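Local coordinates for GGDEF family protein (Vibrio cholerae, PDB 5GZS) that binds arginine in its periplasmic portion and is probably a diguanylate cyclase whose output may respond to such a ligand, at residues T4-A9 with F28-E33; V45-G50 with V169-K174; L92-I97 with R133-V138; L226-E231 with C264-N269; I288-T293 with I413-A418. All blocks are in the same frame, centred on the assembly; numbering follows the deposited sequence.

Contact 1 (T4-A9 with F28-E33); sequences TTYKVA and FNLEIE
Tyr6 and Val8 hydrogen-bond through their backbones to Glu31 and Glu33, which sets strand 6-10 parallel to strand 32-36. Tyr6 N donates to Glu31 O at 3.1 Å. Tyr6 O receives Glu33 N at 2.9 Å, and Val8 N reaches Glu33 O at 3.0 Å, so the 6-8 backbone is gripped from both ends of Glu33.

The charged pair is Lys7 and Glu33, neighbours in register whose side chains lie side by side and point the same way. Lys7 bends at chi2 (-81°), which brings CD back over the Glu33 carboxylate; NZ then meets OE1 at 2.7 Å from above the carboxylate plane. CG2 of Thr5 lies near the same OE1.

Apolar contacts fill the other face of the sheet. CB of Tyr6 meets Ile32 CD1 at 3.9 Å, and Val8 CG1 packs on Ile32 CG2 at 3.5 Å, the two side chains crossing at about a right angle. Leu30 CD2 approaches the Tyr6 ring obliquely. Helix 15-28 covers this side, its Phe21 against Val8 and Ala25 against Ile32. Strand 6-10, helix 15-28 and strand 32-36 make a beta-alpha-beta unit, as expected at the start of a periplasmic solute-binding fold.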
# COMPACT_ATOMS: atom_id res chain seq x y z
N THR A 4 -19.96 -49.84 -14.16
CA THR A 4 -20.42 -49.03 -13.05
C THR A 4 -20.66 -47.58 -13.48
O THR A 4 -20.88 -47.30 -14.66
CB THR A 4 -19.42 -49.04 -11.88
OG1 THR A 4 -19.99 -48.40 -10.74
CG2 THR A 4 -18.13 -48.32 -12.27
N THR A 5 -20.62 -46.67 -12.51
CA THR A 5 -20.83 -45.25 -12.79
C THR A 5 -20.26 -44.38 -11.68
O THR A 5 -20.52 -44.61 -10.50
CB THR A 5 -22.32 -44.93 -12.97
OG1 THR A 5 -22.87 -45.74 -14.02
CG2 THR A 5 -22.51 -43.46 -13.31
N TYR A 6 -19.47 -43.38 -12.06
CA TYR A 6 -18.85 -42.47 -11.09
C TYR A 6 -19.70 -41.23 -10.91
O TYR A 6 -19.98 -40.51 -11.87
CB TYR A 6 -17.44 -42.07 -11.53
CG TYR A 6 -16.51 -43.24 -11.68
CD1 TYR A 6 -15.77 -43.70 -10.60
CD2 TYR A 6 -16.39 -43.91 -12.89
CE1 TYR A 6 -14.91 -44.78 -10.73
CE2 TYR A 6 -15.53 -45.00 -13.03
CZ TYR A 6 -14.80 -45.42 -11.95
OH TYR A 6 -13.94 -46.50 -12.07
N LYS A 7 -20.12 -40.98 -9.67
CA LYS A 7 -20.96 -39.84 -9.36
C LYS A 7 -20.10 -38.64 -9.01
O LYS A 7 -19.38 -38.64 -8.01
CB LYS A 7 -21.88 -40.17 -8.20
CG LYS A 7 -22.66 -41.44 -8.37
CD LYS A 7 -23.89 -41.27 -9.25
CE LYS A 7 -24.71 -42.57 -9.20
NZ LYS A 7 -26.04 -42.47 -9.86
N VAL A 8 -20.15 -37.61 -9.84
CA VAL A 8 -19.39 -36.40 -9.52
C VAL A 8 -20.34 -35.24 -9.23
O VAL A 8 -21.34 -35.01 -9.94
CB VAL A 8 -18.38 -36.06 -10.63
CG1 VAL A 8 -18.36 -37.17 -11.69
CG2 VAL A 8 -18.65 -34.69 -11.24
N ALA A 9 -20.04 -34.54 -8.14
CA ALA A 9 -20.91 -33.53 -7.56
C ALA A 9 -20.85 -32.21 -8.29
O ALA A 9 -19.78 -31.81 -8.76
CB ALA A 9 -20.55 -33.32 -6.09
N PHE A 28 -10.40 -41.17 -20.63
CA PHE A 28 -10.27 -42.50 -20.03
C PHE A 28 -11.46 -43.44 -20.32
O PHE A 28 -11.51 -44.54 -19.77
CB PHE A 28 -10.11 -42.37 -18.51
CG PHE A 28 -8.81 -41.77 -18.10
CD1 PHE A 28 -7.62 -42.41 -18.39
CD2 PHE A 28 -8.78 -40.56 -17.41
CE1 PHE A 28 -6.41 -41.85 -18.00
CE2 PHE A 28 -7.58 -39.99 -17.01
CZ PHE A 28 -6.39 -40.64 -17.29
N ASN A 29 -12.40 -43.01 -21.15
CA ASN A 29 -13.59 -43.80 -21.44
C ASN A 29 -14.36 -44.12 -20.15
O ASN A 29 -14.63 -45.29 -19.86
CB ASN A 29 -13.19 -45.09 -22.17
CG ASN A 29 -14.38 -45.85 -22.77
OD1 ASN A 29 -15.54 -45.51 -22.52
ND2 ASN A 29 -14.09 -46.89 -23.54
N LEU A 30 -14.71 -43.09 -19.37
CA LEU A 30 -15.39 -43.29 -18.08
C LEU A 30 -16.85 -42.85 -18.16
O LEU A 30 -17.16 -41.85 -18.79
CB LEU A 30 -14.69 -42.52 -16.96
CG LEU A 30 -13.19 -42.71 -16.80
CD1 LEU A 30 -12.63 -41.69 -15.83
CD2 LEU A 30 -12.88 -44.10 -16.31
N GLU A 31 -17.72 -43.59 -17.48
CA GLU A 31 -19.11 -43.21 -17.35
C GLU A 31 -19.24 -42.25 -16.22
O GLU A 31 -19.16 -42.64 -15.06
CB GLU A 31 -20.00 -44.44 -17.11
CG GLU A 31 -20.09 -45.32 -18.32
CD GLU A 31 -20.57 -44.56 -19.55
OE1 GLU A 31 -21.31 -43.56 -19.41
OE2 GLU A 31 -20.20 -44.96 -20.68
N ILE A 32 -19.43 -40.98 -16.55
CA ILE A 32 -19.61 -39.97 -15.54
C ILE A 32 -21.09 -39.74 -15.37
O ILE A 32 -21.86 -39.90 -16.31
CB ILE A 32 -18.87 -38.65 -15.91
CG1 ILE A 32 -17.36 -38.82 -15.74
CG2 ILE A 32 -19.35 -37.48 -15.08
CD1 ILE A 32 -16.95 -39.75 -14.59
N GLU A 33 -21.48 -39.42 -14.15
CA GLU A 33 -22.83 -38.98 -13.84
C GLU A 33 -22.82 -37.76 -12.93
O GLU A 33 -22.46 -37.87 -11.76
CB GLU A 33 -23.60 -40.11 -13.17
CG GLU A 33 -24.97 -39.69 -12.69
CD GLU A 33 -25.83 -40.86 -12.31
OE1 GLU A 33 -25.34 -42.02 -12.42
OE2 GLU A 33 -27.00 -40.64 -11.93

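Contact 2 (V45-G50 with V169-K174); sequences VAIETG and VTPKGK
Ile47 and Pro171 carry this contact, where the last turns of helix 40-49 meet the chain as it leaves strand 166-170. The apolar part centres on the two branches of Ile47. CG2, anti to the backbone N (CG1 at chi1 -70°), lies against the backbone between the two residues that follow Val169: it is 3.6 Å from Thr170 C, and it also touches Pro171 CD at 3.9 Å. The other branch runs toward Val169, with Ile47 CG1 4.2 Å from Val169 CG1 and CD1 near the Val169 carbonyl oxygen. Val169 and Ile47 both pack on Ala55 of strand 55-58, which joins them from the sheet side.

Backbone meets ring as well: Ile47 O lies against the proline, with Pro171 CG 3.1 Å and Pro171 CB 3.4 Å away. Further on, Gly50 CA lies 4.1 Å from Pro171 CG, just where the helix ends in a positive phi. Pro171 also opens a type II turn that runs to Lys174, whose NZ comes within 4.2 Å of Gly50 CA.

The two segments share no hydrogen bond; the contact is van der Waals packing, with the proline ring set against the Ile47 carbonyl and Gly50 at the helix end.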
# COMPACT_ATOMS: atom_id res chain seq x y z
N VAL A 45 -20.30 -33.21 2.35
CA VAL A 45 -20.78 -34.36 3.12
C VAL A 45 -20.96 -35.56 2.21
O VAL A 45 -20.70 -36.69 2.62
CB VAL A 45 -22.11 -34.07 3.87
CG1 VAL A 45 -23.25 -33.75 2.91
CG2 VAL A 45 -22.48 -35.27 4.72
N ALA A 46 -21.38 -35.32 0.97
CA ALA A 46 -21.58 -36.38 0.01
C ALA A 46 -20.27 -37.12 -0.21
O ALA A 46 -20.26 -38.35 -0.32
CB ALA A 46 -22.11 -35.84 -1.29
N ILE A 47 -19.17 -36.38 -0.23
CA ILE A 47 -17.87 -36.97 -0.50
C ILE A 47 -17.39 -37.86 0.65
O ILE A 47 -17.22 -39.06 0.45
CB ILE A 47 -16.81 -35.90 -0.81
CG1 ILE A 47 -17.10 -35.25 -2.16
CG2 ILE A 47 -15.44 -36.54 -0.89
CD1 ILE A 47 -16.91 -36.21 -3.33
N GLU A 48 -17.18 -37.30 1.84
CA GLU A 48 -16.63 -38.11 2.94
C GLU A 48 -17.52 -39.31 3.22
O GLU A 48 -17.02 -40.43 3.30
CB GLU A 48 -16.41 -37.30 4.22
CG GLU A 48 -17.58 -36.52 4.75
CD GLU A 48 -17.26 -35.89 6.08
OE1 GLU A 48 -18.08 -35.11 6.60
OE2 GLU A 48 -16.17 -36.19 6.63
N THR A 49 -18.83 -39.07 3.34
CA THR A 49 -19.83 -40.15 3.29
C THR A 49 -19.54 -41.18 2.20
O THR A 49 -19.07 -42.27 2.49
CB THR A 49 -21.24 -39.59 3.06
OG1 THR A 49 -21.64 -38.86 4.22
CG2 THR A 49 -22.25 -40.71 2.80
N GLY A 50 -19.82 -40.84 0.95
CA GLY A 50 -19.67 -41.78 -0.14
C GLY A 50 -20.89 -41.82 -1.06
O GLY A 50 -21.05 -42.75 -1.85
N VAL A 169 -11.47 -34.04 -5.27
CA VAL A 169 -11.46 -34.80 -4.02
C VAL A 169 -12.33 -36.07 -4.09
O VAL A 169 -13.16 -36.20 -5.00
CB VAL A 169 -11.91 -33.90 -2.87
CG1 VAL A 169 -13.38 -33.42 -3.06
CG2 VAL A 169 -11.63 -34.60 -1.56
N THR A 170 -12.13 -36.98 -3.14
CA THR A 170 -12.65 -38.35 -3.22
C THR A 170 -12.91 -38.92 -1.84
O THR A 170 -12.20 -38.56 -0.90
CB THR A 170 -11.65 -39.30 -3.92
OG1 THR A 170 -11.07 -38.64 -5.06
CG2 THR A 170 -12.32 -40.59 -4.38
N PRO A 171 -13.92 -39.81 -1.71
CA PRO A 171 -14.08 -40.50 -0.43
C PRO A 171 -12.76 -41.14 -0.02
O PRO A 171 -12.05 -41.66 -0.89
CB PRO A 171 -15.15 -41.55 -0.72
CG PRO A 171 -16.01 -40.90 -1.71
CD PRO A 171 -15.08 -40.07 -2.58
N LYS A 172 -12.43 -41.05 1.27
CA LYS A 172 -11.09 -41.35 1.75
C LYS A 172 -10.74 -42.79 1.46
O LYS A 172 -11.54 -43.70 1.69
CB LYS A 172 -10.99 -41.05 3.24
CG LYS A 172 -10.10 -42.00 4.02
CD LYS A 172 -9.92 -41.49 5.46
CE LYS A 172 -9.91 -42.65 6.47
NZ LYS A 172 -10.29 -42.19 7.84
N GLY A 173 -9.54 -42.99 0.91
CA GLY A 173 -9.03 -44.33 0.63
C GLY A 173 -9.81 -45.10 -0.41
O GLY A 173 -9.64 -46.31 -0.54
N LYS A 174 -10.65 -44.39 -1.16
CA LYS A 174 -11.53 -45.00 -2.15
C LYS A 174 -10.91 -45.12 -3.54
O LYS A 174 -10.27 -46.12 -3.86
CB LYS A 174 -12.85 -44.23 -2.24
CG LYS A 174 -13.94 -44.76 -1.32
CD LYS A 174 -15.26 -44.92 -2.06
CE LYS A 174 -16.23 -45.79 -1.28
NZ LYS A 174 -17.63 -45.29 -1.38

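Contact 3 (L92-I97 with R133-V138); sequences LRLVGI and RVDGVV
Strand 94-98 meets the beginning of strand 137-140 in the part of the solute-binding fold next to the arginine pocket, with Asp135 as the main polar group of the contact. Its OD2 takes Leu94 N at 3.1 Å on the anti lone pair and receives a weak bond from Arg93 N. The Arg93 side chain, bent at chi2 and chi3, returns to the same carboxylate: NH2 lies 3.2 Å from Asp135 OD2 in a salt bridge whose individual hydrogen bonds are weak, the two planes standing 52° apart. One acidic group thus holds the backbone and the side chain together.

The Leu94 side chain turns toward Arg133, its CD1 3.4 Å from Arg133 CG, the two crossing obliquely. Beyond Asp135 the backbones come together at one bridge, Gly96 with Val137, where Gly96 N donates to Gly136 O (2.7 Å) and Val138 N to Gly96 O (3.1 Å). On its other edge strand 94-98 pairs in parallel with strand 115-119, while strand 137-140 continues beside strand 79-83, so the bridge links two small sheets. Val134 CG1 lies against Gly96 N and Val137 CG2 against Gly96 CA. Val95 CG1 meets Val138 CG2 at 4.0 Å, with Leu107 of helix 103-110 touching both valines.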
# COMPACT_ATOMS: atom_id res chain seq x y z
N LEU A 92 -17.81 -2.85 2.48
CA LEU A 92 -18.93 -3.60 3.04
C LEU A 92 -18.77 -3.76 4.54
O LEU A 92 -17.65 -3.82 5.06
CB LEU A 92 -19.04 -4.97 2.38
CG LEU A 92 -18.60 -5.05 0.92
CD1 LEU A 92 -18.62 -6.49 0.45
CD2 LEU A 92 -19.47 -4.15 0.02
N ARG A 93 -19.90 -3.82 5.24
CA ARG A 93 -19.88 -4.10 6.67
C ARG A 93 -20.53 -5.47 6.92
O ARG A 93 -20.24 -6.13 7.91
CB ARG A 93 -20.59 -2.99 7.44
CG ARG A 93 -20.17 -1.59 6.99
CD ARG A 93 -21.37 -0.67 7.04
NE ARG A 93 -22.43 -1.17 6.16
CZ ARG A 93 -23.70 -1.31 6.54
NH1 ARG A 93 -24.06 -0.99 7.78
NH2 ARG A 93 -24.60 -1.78 5.68
N LEU A 94 -21.38 -5.88 5.97
CA LEU A 94 -21.94 -7.23 5.94
C LEU A 94 -21.56 -7.92 4.65
O LEU A 94 -21.62 -7.30 3.59
CB LEU A 94 -23.46 -7.21 6.03
CG LEU A 94 -24.05 -6.91 7.39
CD1 LEU A 94 -25.09 -5.81 7.26
CD2 LEU A 94 -24.65 -8.17 7.96
N VAL A 95 -21.18 -9.19 4.75
CA VAL A 95 -20.90 -10.03 3.58
C VAL A 95 -21.49 -11.42 3.79
O VAL A 95 -21.35 -12.01 4.86
CB VAL A 95 -19.39 -10.19 3.30
CG1 VAL A 95 -19.17 -11.14 2.15
CG2 VAL A 95 -18.77 -8.88 2.92
N GLY A 96 -22.15 -11.93 2.76
CA GLY A 96 -22.68 -13.28 2.78
C GLY A 96 -21.56 -14.26 2.46
O GLY A 96 -20.70 -13.99 1.61
N ILE A 97 -21.56 -15.39 3.16
CA ILE A 97 -20.48 -16.35 3.01
C ILE A 97 -21.05 -17.75 2.89
O ILE A 97 -21.80 -18.20 3.78
CB ILE A 97 -19.49 -16.31 4.20
CG1 ILE A 97 -18.86 -14.91 4.36
CG2 ILE A 97 -18.40 -17.37 4.03
CD1 ILE A 97 -17.80 -14.56 3.31
N ARG A 133 -30.23 -7.70 4.25
CA ARG A 133 -29.27 -6.97 5.07
C ARG A 133 -27.86 -7.11 4.51
O ARG A 133 -27.01 -6.23 4.70
CB ARG A 133 -29.32 -7.46 6.51
CG ARG A 133 -28.30 -6.80 7.43
CD ARG A 133 -28.61 -5.32 7.63
NE ARG A 133 -30.05 -5.06 7.59
CZ ARG A 133 -30.62 -4.16 6.79
NH1 ARG A 133 -29.88 -3.45 5.95
NH2 ARG A 133 -31.94 -3.99 6.82
N VAL A 134 -27.60 -8.22 3.83
CA VAL A 134 -26.29 -8.48 3.24
C VAL A 134 -25.94 -7.43 2.19
O VAL A 134 -26.76 -7.08 1.35
CB VAL A 134 -26.23 -9.88 2.60
CG1 VAL A 134 -24.79 -10.23 2.24
CG2 VAL A 134 -26.82 -10.92 3.54
N ASP A 135 -24.71 -6.94 2.25
CA ASP A 135 -24.25 -5.94 1.32
C ASP A 135 -23.71 -6.57 0.08
O ASP A 135 -23.74 -5.99 -0.99
CB ASP A 135 -23.15 -5.14 1.96
CG ASP A 135 -23.65 -4.17 2.94
OD1 ASP A 135 -24.59 -3.46 2.62
OD2 ASP A 135 -23.10 -4.12 4.04
N GLY A 136 -23.21 -7.77 0.25
CA GLY A 136 -22.56 -8.50 -0.82
C GLY A 136 -22.17 -9.92 -0.45
O GLY A 136 -21.88 -10.24 0.70
N VAL A 137 -22.15 -10.78 -1.46
CA VAL A 137 -21.83 -12.18 -1.25
C VAL A 137 -20.52 -12.54 -1.95
O VAL A 137 -20.28 -12.13 -3.09
CB VAL A 137 -22.97 -13.07 -1.77
CG1 VAL A 137 -22.44 -14.37 -2.39
CG2 VAL A 137 -24.01 -13.31 -0.66
N VAL A 138 -19.68 -13.29 -1.25
CA VAL A 138 -18.47 -13.79 -1.88
C VAL A 138 -18.67 -15.26 -2.25
O VAL A 138 -18.87 -16.10 -1.38
CB VAL A 138 -17.24 -13.62 -0.96
CG1 VAL A 138 -16.07 -14.46 -1.45
CG2 VAL A 138 -16.84 -12.15 -0.89

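Contact 4 (L226-E231 with C264-N269); sequences LRVKLE and CELVSN
Val228 sits between Glu265 and Val267, and its backbone is bonded to both. Val228 N donates to Glu265 O at 3.0 Å and Val228 O accepts Val267 N at 2.8 Å, while Glu265 N reaches Leu226 O at 3.0 Å. Strand 226-230 is thereby paired in parallel with the edge strand 264-266, Leu226, Arg227 and Val228 lying opposite Cys264, Glu265 and Leu266.

On the face that carries Val228, its CG2 meets Cys264 CB at 3.8 Å. Further along, Leu266 CD1 packs on Leu230 CG at 3.6 Å, the two side chains crossing at about a right angle. Opposite this, Arg227 extends its guanidinium over Val267: CG2 of Val267 stands 3.6 Å above the guanidinium plane, offset toward the rim. The aliphatic part of Lys229 crosses Val267 as well, CG being 3.8 Å from Val267 CG2.

Two waters bridge the segments. One joins Arg227 NE, weakly, to Glu265 OE2; the other takes Leu230 N at 3.0 Å and donates to Val267 O, carrying on the strand pairing where direct bonds stop.

Outside, the disulfide of Cys264 with Cys257 ties this edge strand to helix 248-259, whose Val253 and Phe254 back Val228 and Leu266. The Asp287 carboxylate accepts the backbone N of Arg227, and Gln271 the side-chain NZ of Lys229. The chemistry divides by face: apolar contacts and a covalent link secure the helix-covered side, whereas on the other the Arg227 guanidinium sets a face against Val267, with weak bonds from NE to water and NH1 to Ser285 O, and Lys229 passes Val267 to reach Gln271.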
# COMPACT_ATOMS: atom_id res chain seq x y z
N LEU A 226 -18.48 8.12 -30.93
CA LEU A 226 -17.91 8.93 -29.86
C LEU A 226 -16.58 9.54 -30.24
O LEU A 226 -15.66 8.81 -30.63
CB LEU A 226 -17.74 8.08 -28.60
CG LEU A 226 -19.03 7.48 -28.05
CD1 LEU A 226 -18.73 6.74 -26.76
CD2 LEU A 226 -20.06 8.59 -27.83
N ARG A 227 -16.45 10.85 -30.12
CA ARG A 227 -15.16 11.51 -30.39
C ARG A 227 -14.27 11.59 -29.14
O ARG A 227 -14.69 12.10 -28.10
CB ARG A 227 -15.38 12.89 -30.99
CG ARG A 227 -16.24 12.82 -32.24
CD ARG A 227 -16.46 14.17 -32.93
NE ARG A 227 -15.35 14.56 -33.80
CZ ARG A 227 -14.42 15.42 -33.45
NH1 ARG A 227 -14.48 15.98 -32.24
NH2 ARG A 227 -13.43 15.72 -34.28
N VAL A 228 -13.03 11.07 -29.26
CA VAL A 228 -12.09 10.92 -28.16
C VAL A 228 -10.85 11.78 -28.43
O VAL A 228 -10.37 11.84 -29.56
CB VAL A 228 -11.64 9.45 -28.07
CG1 VAL A 228 -10.85 9.18 -26.80
CG2 VAL A 228 -12.83 8.53 -28.12
N LYS A 229 -10.32 12.44 -27.40
CA LYS A 229 -9.00 13.08 -27.53
C LYS A 229 -8.04 12.58 -26.48
O LYS A 229 -8.44 12.33 -25.33
CB LYS A 229 -9.08 14.61 -27.47
CG LYS A 229 -9.64 15.18 -28.72
CD LYS A 229 -9.12 16.58 -29.00
CE LYS A 229 -9.79 17.12 -30.27
NZ LYS A 229 -9.32 18.45 -30.66
N LEU A 230 -6.78 12.43 -26.86
CA LEU A 230 -5.76 12.04 -25.89
C LEU A 230 -4.82 13.19 -25.61
O LEU A 230 -4.30 13.82 -26.53
CB LEU A 230 -4.98 10.82 -26.37
CG LEU A 230 -5.78 9.53 -26.43
CD1 LEU A 230 -4.91 8.40 -26.99
CD2 LEU A 230 -6.37 9.16 -25.09
N GLU A 231 -4.62 13.47 -24.33
CA GLU A 231 -3.75 14.55 -23.91
C GLU A 231 -2.34 14.32 -24.44
O GLU A 231 -1.77 13.24 -24.28
CB GLU A 231 -3.76 14.68 -22.37
CG GLU A 231 -3.41 16.09 -21.84
CD GLU A 231 -4.63 16.93 -21.41
OE1 GLU A 231 -5.54 16.38 -20.74
OE2 GLU A 231 -4.66 18.13 -21.75
N CYS A 264 -15.70 4.14 -30.99
CA CYS A 264 -14.97 5.33 -30.61
C CYS A 264 -13.93 5.65 -31.63
O CYS A 264 -13.25 4.76 -32.14
CB CYS A 264 -14.27 5.19 -29.26
SG CYS A 264 -15.26 4.63 -27.94
N GLU A 265 -13.73 6.92 -31.86
CA GLU A 265 -12.80 7.37 -32.83
C GLU A 265 -11.88 8.35 -32.16
O GLU A 265 -12.33 9.31 -31.62
CB GLU A 265 -13.59 8.06 -33.92
CG GLU A 265 -12.81 8.70 -35.02
CD GLU A 265 -13.67 9.07 -36.18
OE1 GLU A 265 -14.04 8.21 -36.97
OE2 GLU A 265 -13.99 10.23 -36.32
N LEU A 266 -10.58 8.11 -32.22
CA LEU A 266 -9.59 9.03 -31.70
C LEU A 266 -9.41 10.19 -32.66
O LEU A 266 -9.15 9.96 -33.84
CB LEU A 266 -8.26 8.32 -31.50
CG LEU A 266 -7.22 9.34 -31.06
CD1 LEU A 266 -7.42 9.57 -29.59
CD2 LEU A 266 -5.80 8.90 -31.37
N VAL A 267 -9.47 11.40 -32.18
CA VAL A 267 -9.24 12.55 -33.05
C VAL A 267 -8.15 13.52 -32.53
O VAL A 267 -8.00 13.71 -31.33
CB VAL A 267 -10.54 13.32 -33.28
CG1 VAL A 267 -11.53 12.45 -34.02
CG2 VAL A 267 -11.13 13.75 -31.96
N SER A 268 -7.39 14.11 -33.45
CA SER A 268 -6.31 15.04 -33.12
C SER A 268 -6.24 16.19 -34.10
O SER A 268 -6.73 16.04 -35.21
CB SER A 268 -4.96 14.32 -33.15
OG SER A 268 -5.10 13.02 -32.62
N ASN A 269 -5.56 17.28 -33.75
CA ASN A 269 -4.96 18.23 -34.71
C ASN A 269 -3.47 18.55 -34.64
O ASN A 269 -2.66 17.83 -35.19
CB ASN A 269 -5.69 19.57 -34.81
CG ASN A 269 -7.17 19.45 -34.57
OD1 ASN A 269 -7.81 18.53 -35.04
ND2 ASN A 269 -7.71 20.40 -33.87
O HOH W 1 -15.38 12.25 -35.24
O HOH W 2 -6.22 13.36 -29.63

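Contact 5 (I288-T293 with I413-A418); sequences ILAPIT and IAIGFA
Ile288 packs against Ile415 and Phe417 across two antiparallel strands, and its side chain can be followed outward. CB looks onto Gly416 O, 4.2 Å away. There the chain forks. CG2, anti to the backbone N, touches Ile415 CG2 at 3.5 Å. CG1, beside the backbone N (chi1 -74°), meets Phe417 CD2 at 3.5 Å, approaching the ring obliquely. The tip, CD1, ends 3.8 Å from Phe417 CE2, the two side chains lying side by side and pointing the same way. Phe430 of helix 421-435 closes over both.

Leu289 and Gly416 form a hydrogen-bonded pair, with Leu289 N to Gly416 O at 2.9 Å and Gly416 N to Leu289 O at 2.8 Å. The register then slips by one residue, a beta bulge around Ala290 and the cis peptide before Pro291, and pairing resumes at Ile292 and Ala414. In the five-stranded mixed sheet of the second solute-binding-like region, this is where the parallel strands 226-230 and 288-292 give way to the returning strand 414-417. Ile292 CG2 lies against the backbone here, 3.5 Å from Gly416 N. Within the bulge, Pro291 CB rests on Ile413 CG2 at 3.6 Å; beyond it Thr293 CG2 meets Ile413 CG1.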
# COMPACT_ATOMS: atom_id res chain seq x y z
N ILE A 288 -15.09 12.44 -25.15
CA ILE A 288 -14.25 11.76 -24.17
C ILE A 288 -12.85 12.32 -24.17
O ILE A 288 -12.29 12.61 -25.22
CB ILE A 288 -14.20 10.27 -24.47
CG1 ILE A 288 -15.51 9.61 -24.09
CG2 ILE A 288 -13.00 9.59 -23.79
CD1 ILE A 288 -15.67 8.21 -24.70
N LEU A 289 -12.27 12.48 -23.00
CA LEU A 289 -10.91 12.98 -22.94
C LEU A 289 -10.16 12.21 -21.87
O LEU A 289 -10.65 12.02 -20.75
CB LEU A 289 -10.87 14.49 -22.66
CG LEU A 289 -9.52 15.08 -22.24
CD1 LEU A 289 -8.45 14.76 -23.25
CD2 LEU A 289 -9.57 16.59 -22.02
N ALA A 290 -8.96 11.75 -22.22
CA ALA A 290 -8.13 11.03 -21.28
C ALA A 290 -6.69 11.14 -21.75
O ALA A 290 -6.43 11.29 -22.94
CB ALA A 290 -8.55 9.57 -21.16
N PRO A 291 -5.76 11.12 -20.81
CA PRO A 291 -5.99 11.05 -19.36
C PRO A 291 -6.45 12.39 -18.80
O PRO A 291 -6.26 13.41 -19.45
CB PRO A 291 -4.62 10.62 -18.81
CG PRO A 291 -3.66 11.24 -19.78
CD PRO A 291 -4.33 11.18 -21.15
N ILE A 292 -7.03 12.39 -17.61
CA ILE A 292 -7.25 13.65 -16.91
C ILE A 292 -7.15 13.42 -15.42
O ILE A 292 -7.87 12.58 -14.87
CB ILE A 292 -8.59 14.29 -17.27
CG1 ILE A 292 -9.00 15.29 -16.19
CG2 ILE A 292 -9.65 13.21 -17.45
CD1 ILE A 292 -10.19 16.13 -16.57
N THR A 293 -6.27 14.17 -14.75
CA THR A 293 -5.83 13.73 -13.44
C THR A 293 -6.75 14.09 -12.28
O THR A 293 -6.31 14.06 -11.12
CB THR A 293 -4.44 14.26 -13.13
OG1 THR A 293 -4.46 15.69 -13.18
CG2 THR A 293 -3.46 13.71 -14.14
N ILE A 413 -5.74 8.98 -12.20
CA ILE A 413 -6.01 9.27 -13.59
C ILE A 413 -7.33 8.59 -13.95
O ILE A 413 -7.54 7.41 -13.61
CB ILE A 413 -4.84 8.81 -14.47
CG1 ILE A 413 -3.72 9.85 -14.42
CG2 ILE A 413 -5.26 8.61 -15.90
CD1 ILE A 413 -2.56 9.51 -15.34
N ALA A 414 -8.24 9.34 -14.58
CA ALA A 414 -9.53 8.83 -15.05
C ALA A 414 -9.80 9.25 -16.48
O ALA A 414 -9.02 10.00 -17.07
CB ALA A 414 -10.66 9.34 -14.17
N ILE A 415 -10.91 8.74 -17.02
CA ILE A 415 -11.47 9.25 -18.26
C ILE A 415 -12.48 10.33 -17.93
O ILE A 415 -13.31 10.15 -17.02
CB ILE A 415 -12.19 8.17 -19.08
CG1 ILE A 415 -11.32 6.93 -19.28
CG2 ILE A 415 -12.64 8.72 -20.41
CD1 ILE A 415 -12.05 5.84 -20.02
N GLY A 416 -12.42 11.44 -18.66
CA GLY A 416 -13.36 12.55 -18.48
C GLY A 416 -14.39 12.50 -19.58
O GLY A 416 -14.06 12.12 -20.71
N PHE A 417 -15.63 12.87 -19.27
CA PHE A 417 -16.70 12.85 -20.28
C PHE A 417 -17.37 14.17 -20.25
O PHE A 417 -17.46 14.79 -19.19
CB PHE A 417 -17.73 11.75 -20.03
CG PHE A 417 -17.16 10.35 -19.99
CD1 PHE A 417 -16.54 9.88 -18.85
CD2 PHE A 417 -17.26 9.52 -21.10
CE1 PHE A 417 -16.03 8.59 -18.80
CE2 PHE A 417 -16.75 8.22 -21.06
CZ PHE A 417 -16.14 7.76 -19.91
N ALA A 418 -17.82 14.63 -21.42
CA ALA A 418 -18.43 15.93 -21.55
C ALA A 418 -19.64 16.00 -20.65
O ALA A 418 -20.37 15.01 -20.50
CB ALA A 418 -18.82 16.19 -22.98

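From the N terminus, contact 1 closes first, through helix 15-28, to pair the first two strands. Helix 40-49 follows directly, and contact 2 then closes a long loop by bringing residues 169-174 back against its C-terminal end. Contact 3 is nested within that loop, joining strands 94-98 and 137-140, its centre about 31 Å from that of contact 2. After the long helix 189-218 comes the second solute-binding-like region, where contact 4 pairs strand 226-230 with 264-266. Contact 5 follows in series, closing a loop of 119 residues when strand 414-417 returns to 288-292. Contacts 4 and 5 share one sheet, because strands 226-230 and 288-292 are neighbours in it; contacts 1 and 2 lie across the chain's centre from both.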